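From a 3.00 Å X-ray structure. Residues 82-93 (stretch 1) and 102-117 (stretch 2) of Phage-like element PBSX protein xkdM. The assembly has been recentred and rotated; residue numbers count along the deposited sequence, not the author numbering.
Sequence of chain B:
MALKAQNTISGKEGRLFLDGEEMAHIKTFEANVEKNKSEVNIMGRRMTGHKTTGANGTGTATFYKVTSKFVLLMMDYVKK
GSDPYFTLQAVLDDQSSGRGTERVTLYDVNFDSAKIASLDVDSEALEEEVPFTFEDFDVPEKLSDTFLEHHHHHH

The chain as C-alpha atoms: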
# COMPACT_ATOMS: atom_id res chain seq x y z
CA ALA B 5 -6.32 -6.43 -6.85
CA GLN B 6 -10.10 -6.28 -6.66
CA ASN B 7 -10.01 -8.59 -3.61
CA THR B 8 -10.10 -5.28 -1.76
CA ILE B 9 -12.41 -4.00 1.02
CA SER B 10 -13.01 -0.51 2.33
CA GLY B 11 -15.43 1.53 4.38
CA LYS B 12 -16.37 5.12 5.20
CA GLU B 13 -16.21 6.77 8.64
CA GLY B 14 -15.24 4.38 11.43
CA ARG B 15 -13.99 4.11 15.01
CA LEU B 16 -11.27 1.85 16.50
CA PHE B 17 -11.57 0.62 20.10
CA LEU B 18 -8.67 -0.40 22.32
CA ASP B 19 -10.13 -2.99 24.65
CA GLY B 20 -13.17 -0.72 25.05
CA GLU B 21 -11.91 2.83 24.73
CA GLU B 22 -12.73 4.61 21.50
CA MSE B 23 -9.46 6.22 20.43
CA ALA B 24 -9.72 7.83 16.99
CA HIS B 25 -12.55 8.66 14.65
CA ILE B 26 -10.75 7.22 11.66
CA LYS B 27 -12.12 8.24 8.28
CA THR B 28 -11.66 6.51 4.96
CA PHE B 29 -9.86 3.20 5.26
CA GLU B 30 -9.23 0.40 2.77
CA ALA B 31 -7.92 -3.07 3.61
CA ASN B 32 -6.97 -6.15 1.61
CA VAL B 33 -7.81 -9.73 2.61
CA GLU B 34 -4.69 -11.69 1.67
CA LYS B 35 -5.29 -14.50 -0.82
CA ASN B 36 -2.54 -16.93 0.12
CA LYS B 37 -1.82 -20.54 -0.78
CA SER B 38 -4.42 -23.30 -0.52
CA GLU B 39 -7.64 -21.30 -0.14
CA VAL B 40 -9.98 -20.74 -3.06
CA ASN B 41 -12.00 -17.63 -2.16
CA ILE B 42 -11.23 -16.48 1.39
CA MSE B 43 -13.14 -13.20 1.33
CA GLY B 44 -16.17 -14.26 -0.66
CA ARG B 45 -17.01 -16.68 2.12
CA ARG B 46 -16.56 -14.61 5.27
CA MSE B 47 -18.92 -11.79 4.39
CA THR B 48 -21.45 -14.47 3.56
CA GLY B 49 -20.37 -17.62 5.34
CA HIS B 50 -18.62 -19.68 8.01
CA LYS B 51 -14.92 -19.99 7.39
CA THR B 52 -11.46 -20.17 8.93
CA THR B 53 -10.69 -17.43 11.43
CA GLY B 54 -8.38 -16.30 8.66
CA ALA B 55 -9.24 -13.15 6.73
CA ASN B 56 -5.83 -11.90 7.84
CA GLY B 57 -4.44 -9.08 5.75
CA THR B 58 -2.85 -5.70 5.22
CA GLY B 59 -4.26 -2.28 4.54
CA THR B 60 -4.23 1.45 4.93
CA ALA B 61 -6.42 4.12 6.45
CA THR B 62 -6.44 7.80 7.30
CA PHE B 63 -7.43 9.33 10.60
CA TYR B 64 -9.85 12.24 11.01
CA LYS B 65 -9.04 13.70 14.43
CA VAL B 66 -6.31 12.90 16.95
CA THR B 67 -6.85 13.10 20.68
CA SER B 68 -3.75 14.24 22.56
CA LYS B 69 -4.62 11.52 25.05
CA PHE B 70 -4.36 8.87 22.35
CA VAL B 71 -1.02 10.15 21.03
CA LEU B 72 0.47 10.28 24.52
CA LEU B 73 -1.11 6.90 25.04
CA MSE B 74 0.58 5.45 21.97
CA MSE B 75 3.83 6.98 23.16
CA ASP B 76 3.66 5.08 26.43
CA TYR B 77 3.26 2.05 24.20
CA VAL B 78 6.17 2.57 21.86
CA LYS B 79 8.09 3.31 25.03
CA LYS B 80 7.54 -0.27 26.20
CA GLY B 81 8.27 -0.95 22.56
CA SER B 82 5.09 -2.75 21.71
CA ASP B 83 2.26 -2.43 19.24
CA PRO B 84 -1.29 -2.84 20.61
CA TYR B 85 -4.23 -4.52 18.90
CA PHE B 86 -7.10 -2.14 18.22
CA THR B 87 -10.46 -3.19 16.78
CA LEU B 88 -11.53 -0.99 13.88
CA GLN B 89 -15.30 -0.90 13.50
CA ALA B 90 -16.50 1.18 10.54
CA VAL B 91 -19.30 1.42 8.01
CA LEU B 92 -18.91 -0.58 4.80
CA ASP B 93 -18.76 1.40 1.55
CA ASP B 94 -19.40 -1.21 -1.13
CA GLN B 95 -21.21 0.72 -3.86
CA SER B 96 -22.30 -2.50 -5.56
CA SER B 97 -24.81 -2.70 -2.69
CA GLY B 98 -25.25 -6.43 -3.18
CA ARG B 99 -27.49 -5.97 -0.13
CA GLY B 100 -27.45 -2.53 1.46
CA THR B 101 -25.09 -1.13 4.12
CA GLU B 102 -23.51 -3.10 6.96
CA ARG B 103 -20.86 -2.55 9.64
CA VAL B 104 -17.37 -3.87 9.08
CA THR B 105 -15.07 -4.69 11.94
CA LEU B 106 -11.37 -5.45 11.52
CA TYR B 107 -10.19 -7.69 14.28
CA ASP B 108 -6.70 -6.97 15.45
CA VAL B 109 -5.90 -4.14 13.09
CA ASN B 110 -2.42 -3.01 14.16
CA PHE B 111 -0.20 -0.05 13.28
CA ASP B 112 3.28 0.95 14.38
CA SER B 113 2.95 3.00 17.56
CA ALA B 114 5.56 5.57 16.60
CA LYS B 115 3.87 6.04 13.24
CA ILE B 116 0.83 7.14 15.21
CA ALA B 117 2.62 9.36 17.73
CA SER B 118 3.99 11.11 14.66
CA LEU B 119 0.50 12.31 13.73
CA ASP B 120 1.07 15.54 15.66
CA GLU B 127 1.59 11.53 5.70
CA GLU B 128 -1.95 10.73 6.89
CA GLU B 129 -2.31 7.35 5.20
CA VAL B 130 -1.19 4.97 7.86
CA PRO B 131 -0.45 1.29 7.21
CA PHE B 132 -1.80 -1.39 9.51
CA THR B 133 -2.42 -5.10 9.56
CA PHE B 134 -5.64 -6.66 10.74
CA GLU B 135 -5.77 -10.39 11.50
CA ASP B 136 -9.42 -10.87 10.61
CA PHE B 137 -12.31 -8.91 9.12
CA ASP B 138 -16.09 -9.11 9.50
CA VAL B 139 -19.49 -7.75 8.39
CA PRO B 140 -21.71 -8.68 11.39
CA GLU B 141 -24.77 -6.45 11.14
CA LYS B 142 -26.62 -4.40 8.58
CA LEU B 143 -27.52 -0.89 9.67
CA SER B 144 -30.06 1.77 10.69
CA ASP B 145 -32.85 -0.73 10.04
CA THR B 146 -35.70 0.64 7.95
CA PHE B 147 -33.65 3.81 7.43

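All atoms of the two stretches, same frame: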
# COMPACT_ATOMS: atom_id res chain seq x y z
N SER B 82 6.05 -1.76 22.16
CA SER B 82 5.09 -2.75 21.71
C SER B 82 4.01 -2.09 20.88
O SER B 82 3.80 -0.88 20.95
CB SER B 82 4.48 -3.50 22.89
OG SER B 82 5.04 -4.79 23.01
N ASP B 83 3.34 -2.90 20.07
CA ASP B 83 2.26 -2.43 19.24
C ASP B 83 1.01 -3.13 19.71
O ASP B 83 0.94 -4.36 19.74
CB ASP B 83 2.51 -2.75 17.77
CG ASP B 83 3.51 -1.81 17.15
OD1 ASP B 83 3.46 -0.60 17.46
OD2 ASP B 83 4.35 -2.28 16.34
N PRO B 84 -0.00 -2.35 20.11
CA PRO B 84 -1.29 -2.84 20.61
C PRO B 84 -2.23 -3.28 19.49
O PRO B 84 -2.03 -2.92 18.34
CB PRO B 84 -1.82 -1.63 21.36
CG PRO B 84 -1.40 -0.51 20.48
CD PRO B 84 0.03 -0.87 20.13
N TYR B 85 -3.25 -4.05 19.86
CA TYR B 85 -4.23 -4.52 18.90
C TYR B 85 -5.54 -3.77 19.06
O TYR B 85 -6.28 -4.01 20.02
CB TYR B 85 -4.53 -5.99 19.10
CG TYR B 85 -3.51 -6.95 18.58
CD1 TYR B 85 -2.89 -6.75 17.35
CD2 TYR B 85 -3.20 -8.11 19.28
CE1 TYR B 85 -1.99 -7.69 16.83
CE2 TYR B 85 -2.30 -9.05 18.78
CZ TYR B 85 -1.70 -8.82 17.55
OH TYR B 85 -0.79 -9.73 17.06
N PHE B 86 -5.84 -2.87 18.14
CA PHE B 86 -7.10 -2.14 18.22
C PHE B 86 -8.12 -2.86 17.33
O PHE B 86 -7.75 -3.66 16.46
CB PHE B 86 -6.93 -0.70 17.72
CG PHE B 86 -5.54 -0.15 17.85
CD1 PHE B 86 -4.46 -0.81 17.26
CD2 PHE B 86 -5.31 1.04 18.51
CE1 PHE B 86 -3.17 -0.28 17.32
CE2 PHE B 86 -4.02 1.59 18.58
CZ PHE B 86 -2.95 0.93 17.98
N THR B 87 -9.39 -2.59 17.57
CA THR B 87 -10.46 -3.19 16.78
C THR B 87 -11.14 -2.06 16.02
O THR B 87 -11.81 -1.22 16.62
CB THR B 87 -11.48 -3.87 17.67
OG1 THR B 87 -10.93 -5.11 18.13
CG2 THR B 87 -12.80 -4.11 16.93
N LEU B 88 -10.96 -2.04 14.70
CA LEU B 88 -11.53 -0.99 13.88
C LEU B 88 -12.93 -1.33 13.39
O LEU B 88 -13.11 -2.20 12.53
CB LEU B 88 -10.58 -0.69 12.70
CG LEU B 88 -11.04 0.50 11.86
CD1 LEU B 88 -9.96 0.97 10.89
CD2 LEU B 88 -12.31 0.11 11.11
N GLN B 89 -13.92 -0.61 13.90
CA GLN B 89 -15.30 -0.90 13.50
C GLN B 89 -15.96 0.25 12.73
O GLN B 89 -16.50 1.18 13.32
CB GLN B 89 -16.12 -1.25 14.74
CG GLN B 89 -17.41 -1.95 14.40
CD GLN B 89 -18.12 -2.48 15.62
OE1 GLN B 89 -19.22 -3.04 15.53
NE2 GLN B 89 -17.49 -2.31 16.78
N ALA B 90 -15.94 0.15 11.40
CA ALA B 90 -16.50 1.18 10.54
C ALA B 90 -17.74 0.76 9.78
O ALA B 90 -18.31 -0.30 10.02
CB ALA B 90 -15.43 1.66 9.54
N VAL B 91 -18.13 1.63 8.86
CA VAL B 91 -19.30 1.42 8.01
C VAL B 91 -18.87 1.05 6.59
O VAL B 91 -18.20 1.82 5.92
CB VAL B 91 -20.18 2.68 7.92
CG1 VAL B 91 -21.18 2.51 6.79
CG2 VAL B 91 -20.89 2.93 9.24
N LEU B 92 -19.28 -0.13 6.13
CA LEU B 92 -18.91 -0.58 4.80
C LEU B 92 -19.32 0.38 3.69
O LEU B 92 -20.39 0.98 3.75
CB LEU B 92 -19.50 -1.95 4.53
CG LEU B 92 -18.89 -2.66 3.33
CD1 LEU B 92 -17.37 -2.62 3.38
CD2 LEU B 92 -19.38 -4.09 3.32
N ASP B 93 -18.47 0.52 2.68
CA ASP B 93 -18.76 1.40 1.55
C ASP B 93 -18.71 0.67 0.21
O ASP B 93 -18.06 1.13 -0.73
CB ASP B 93 -17.81 2.61 1.53
CG ASP B 93 -16.36 2.21 1.25
OD1 ASP B 93 -16.12 1.12 0.70
OD2 ASP B 93 -15.45 3.02 1.58
N GLU B 102 -23.81 -2.43 5.70
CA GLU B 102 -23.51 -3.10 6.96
C GLU B 102 -22.22 -2.60 7.61
O GLU B 102 -21.39 -1.93 6.98
CB GLU B 102 -23.39 -4.61 6.72
CG GLU B 102 -24.48 -5.23 5.83
CD GLU B 102 -23.91 -5.91 4.59
OE1 GLU B 102 -23.41 -5.18 3.70
OE2 GLU B 102 -23.93 -7.16 4.51
N ARG B 103 -22.05 -2.93 8.89
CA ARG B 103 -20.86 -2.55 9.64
C ARG B 103 -19.75 -3.55 9.37
O ARG B 103 -19.98 -4.75 9.24
CB ARG B 103 -21.15 -2.52 11.14
CG ARG B 103 -19.94 -2.12 11.98
CD ARG B 103 -20.27 -0.97 12.91
NE ARG B 103 -20.71 -1.41 14.23
CZ ARG B 103 -21.16 -0.59 15.17
NH1 ARG B 103 -21.24 0.71 14.93
NH2 ARG B 103 -21.50 -1.07 16.36
N VAL B 104 -18.53 -3.04 9.32
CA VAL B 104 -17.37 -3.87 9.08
C VAL B 104 -16.44 -3.72 10.26
O VAL B 104 -16.13 -2.60 10.66
CB VAL B 104 -16.59 -3.39 7.87
CG1 VAL B 104 -15.60 -4.43 7.43
CG2 VAL B 104 -17.55 -3.04 6.78
N THR B 105 -16.01 -4.83 10.85
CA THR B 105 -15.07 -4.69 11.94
C THR B 105 -13.79 -5.33 11.43
O THR B 105 -13.84 -6.20 10.55
CB THR B 105 -15.54 -5.41 13.19
OG1 THR B 105 -15.17 -6.79 13.11
CG2 THR B 105 -17.06 -5.29 13.35
N LEU B 106 -12.65 -4.88 11.93
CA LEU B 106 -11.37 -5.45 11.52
C LEU B 106 -10.68 -5.89 12.78
O LEU B 106 -10.04 -5.09 13.47
CB LEU B 106 -10.50 -4.42 10.81
CG LEU B 106 -10.83 -4.22 9.33
CD1 LEU B 106 -10.85 -5.56 8.62
CD2 LEU B 106 -12.18 -3.56 9.20
N TYR B 107 -10.81 -7.17 13.08
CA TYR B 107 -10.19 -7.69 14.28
C TYR B 107 -8.69 -7.60 14.20
O TYR B 107 -8.09 -7.88 13.17
CB TYR B 107 -10.62 -9.12 14.52
CG TYR B 107 -12.11 -9.24 14.57
CD1 TYR B 107 -12.90 -8.20 15.07
CD2 TYR B 107 -12.75 -10.38 14.08
CE1 TYR B 107 -14.28 -8.29 15.08
CE2 TYR B 107 -14.13 -10.48 14.09
CZ TYR B 107 -14.89 -9.43 14.58
OH TYR B 107 -16.27 -9.50 14.53
N ASP B 108 -8.12 -7.14 15.30
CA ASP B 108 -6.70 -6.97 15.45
C ASP B 108 -5.96 -6.14 14.43
O ASP B 108 -4.85 -6.50 14.02
CB ASP B 108 -6.04 -8.34 15.60
CG ASP B 108 -5.90 -8.74 17.04
OD1 ASP B 108 -6.84 -8.50 17.84
OD2 ASP B 108 -4.84 -9.28 17.39
N VAL B 109 -6.57 -5.04 14.01
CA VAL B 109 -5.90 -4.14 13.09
C VAL B 109 -4.72 -3.71 13.96
O VAL B 109 -4.86 -3.67 15.18
CB VAL B 109 -6.75 -2.89 12.76
CG1 VAL B 109 -8.07 -2.95 13.50
CG2 VAL B 109 -5.98 -1.61 13.13
N ASN B 110 -3.58 -3.40 13.36
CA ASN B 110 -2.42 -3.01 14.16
C ASN B 110 -1.37 -2.18 13.45
O ASN B 110 -0.72 -2.67 12.53
CB ASN B 110 -1.79 -4.29 14.71
CG ASN B 110 -0.39 -4.06 15.25
OD1 ASN B 110 -0.04 -2.95 15.65
ND2 ASN B 110 0.41 -5.13 15.29
N PHE B 111 -1.20 -0.93 13.88
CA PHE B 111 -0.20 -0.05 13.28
C PHE B 111 1.07 -0.03 14.11
O PHE B 111 1.18 -0.71 15.12
CB PHE B 111 -0.66 1.40 13.21
CG PHE B 111 -2.13 1.57 13.16
CD1 PHE B 111 -2.91 1.39 14.31
CD2 PHE B 111 -2.76 1.91 11.97
CE1 PHE B 111 -4.29 1.55 14.26
CE2 PHE B 111 -4.13 2.07 11.90
CZ PHE B 111 -4.91 1.90 13.04
N ASP B 112 2.03 0.78 13.66
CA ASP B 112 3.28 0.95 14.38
C ASP B 112 3.02 2.16 15.27
O ASP B 112 2.67 3.24 14.80
CB ASP B 112 4.42 1.23 13.39
CG ASP B 112 5.77 1.43 14.08
OD1 ASP B 112 6.24 0.54 14.82
OD2 ASP B 112 6.39 2.49 13.87
N SER B 113 3.18 1.96 16.57
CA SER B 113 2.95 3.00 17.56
C SER B 113 3.51 4.34 17.10
O SER B 113 2.77 5.29 16.85
CB SER B 113 3.60 2.61 18.87
OG SER B 113 3.22 1.30 19.21
N ALA B 114 4.84 4.38 17.01
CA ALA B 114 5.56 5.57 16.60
C ALA B 114 4.85 6.27 15.46
O ALA B 114 4.57 7.47 15.52
CB ALA B 114 6.97 5.20 16.16
N LYS B 115 4.56 5.50 14.41
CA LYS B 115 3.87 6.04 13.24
C LYS B 115 2.65 6.84 13.66
O LYS B 115 2.30 7.83 13.01
CB LYS B 115 3.46 4.91 12.29
CG LYS B 115 4.57 4.49 11.30
CD LYS B 115 4.34 3.07 10.79
CE LYS B 115 2.91 2.89 10.28
NZ LYS B 115 2.62 1.50 9.82
N ILE B 116 1.99 6.41 14.73
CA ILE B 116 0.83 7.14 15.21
C ILE B 116 1.19 8.37 16.02
O ILE B 116 0.61 9.44 15.83
CB ILE B 116 -0.09 6.26 16.04
CG1 ILE B 116 -0.29 4.91 15.35
CG2 ILE B 116 -1.44 6.93 16.19
CD1 ILE B 116 -1.11 3.94 16.17
N ALA B 117 2.17 8.24 16.92
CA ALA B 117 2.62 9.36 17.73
C ALA B 117 3.03 10.50 16.82
O ALA B 117 2.88 11.68 17.15
CB ALA B 117 3.80 8.95 18.59

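The two stretches run side by side as antiparallel strands, paired from around Phe-86 to around Val-91 on stretch 1 with Arg-103 to Leu-106 and Val-109 on stretch 2; their N-to-C directions are 146° apart. Together they bury 1133 Å² of surface.

The backbone ladder is tightest at the end away from the helix. Ala-90 and Val-104 face each other as a hydrogen-bonded pair. Ala-90 N donates to Val-104 O at 2.9 Å, and Val-104 N returns the bond to Ala-90 O at 2.8 Å. Leu-92 N extends the ladder to Glu-102 O at 2.9 Å. At Leu-88 and Leu-106 the pairing is uneven. Leu-106 N reaches Leu-88 O at 2.8 Å, but the bond from Leu-88 N to Leu-106 O is weak at 3.4 Å. The register then shifts by one residue in a beta bulge between Leu-88 and Phe-86. Stretch 2 makes a type II turn from Leu-106 to Val-109 here. Beyond it, Phe-86 N makes a weak bond to Val-109 O at 3.2 Å.

Phe-86, Leu-88, Ala-90, Leu-106, Val-104 and Val-109 share one face of the sheet. The methyl CG1 of Val-109 fits close against Leu-88, 3.5 Å from its CB. Farther out, Leu-88 CD2 meets Leu-106 CD2 at 4.1 Å. Ala-90 contributes only a methyl group to this face. Past it, Val-104 CG2 packs against Leu-92 CB at 3.2 Å.

The Phe-86 ring is the main bump at the other end. Its end comes nearer to stretch 2 than its CA-to-CB bond suggests. Phe-111 turns its edge toward the face of this ring, with centroids 5.0 Å apart and planes at 74°. Ile-116 of the short helix adds a methyl, with its CD1 4.0 Å from Phe-86 CZ. The strand thus packs against both the loop and the helix through one aromatic side chain.

The opposite face carries Gln-89, Val-91, Arg-103 and Thr-105. The extended Gln-89 side chain lies along Thr-105, its CG 3.5 Å from Thr-105 CG2. Its tip reaches Arg-103, where NE makes a weak hydrogen bond to Gln-89 OE1 at 2.6 Å. The Gln-89 amide nitrogen sits over one face of the guanidinium.

Asp-83 closes the contact near the helix start. Its OD1 accepts a hydrogen bond from Ser-113 N at 2.7 Å, a backbone amide in the first turn. Ser-113 OG lies 2.6 Å from Asp-83 OD1 and 2.8 Å from Ser-82 O. Asp-112, at the N-cap position, brings a like charge close: its OD1 is 3.7 Å from Asp-83 OD2.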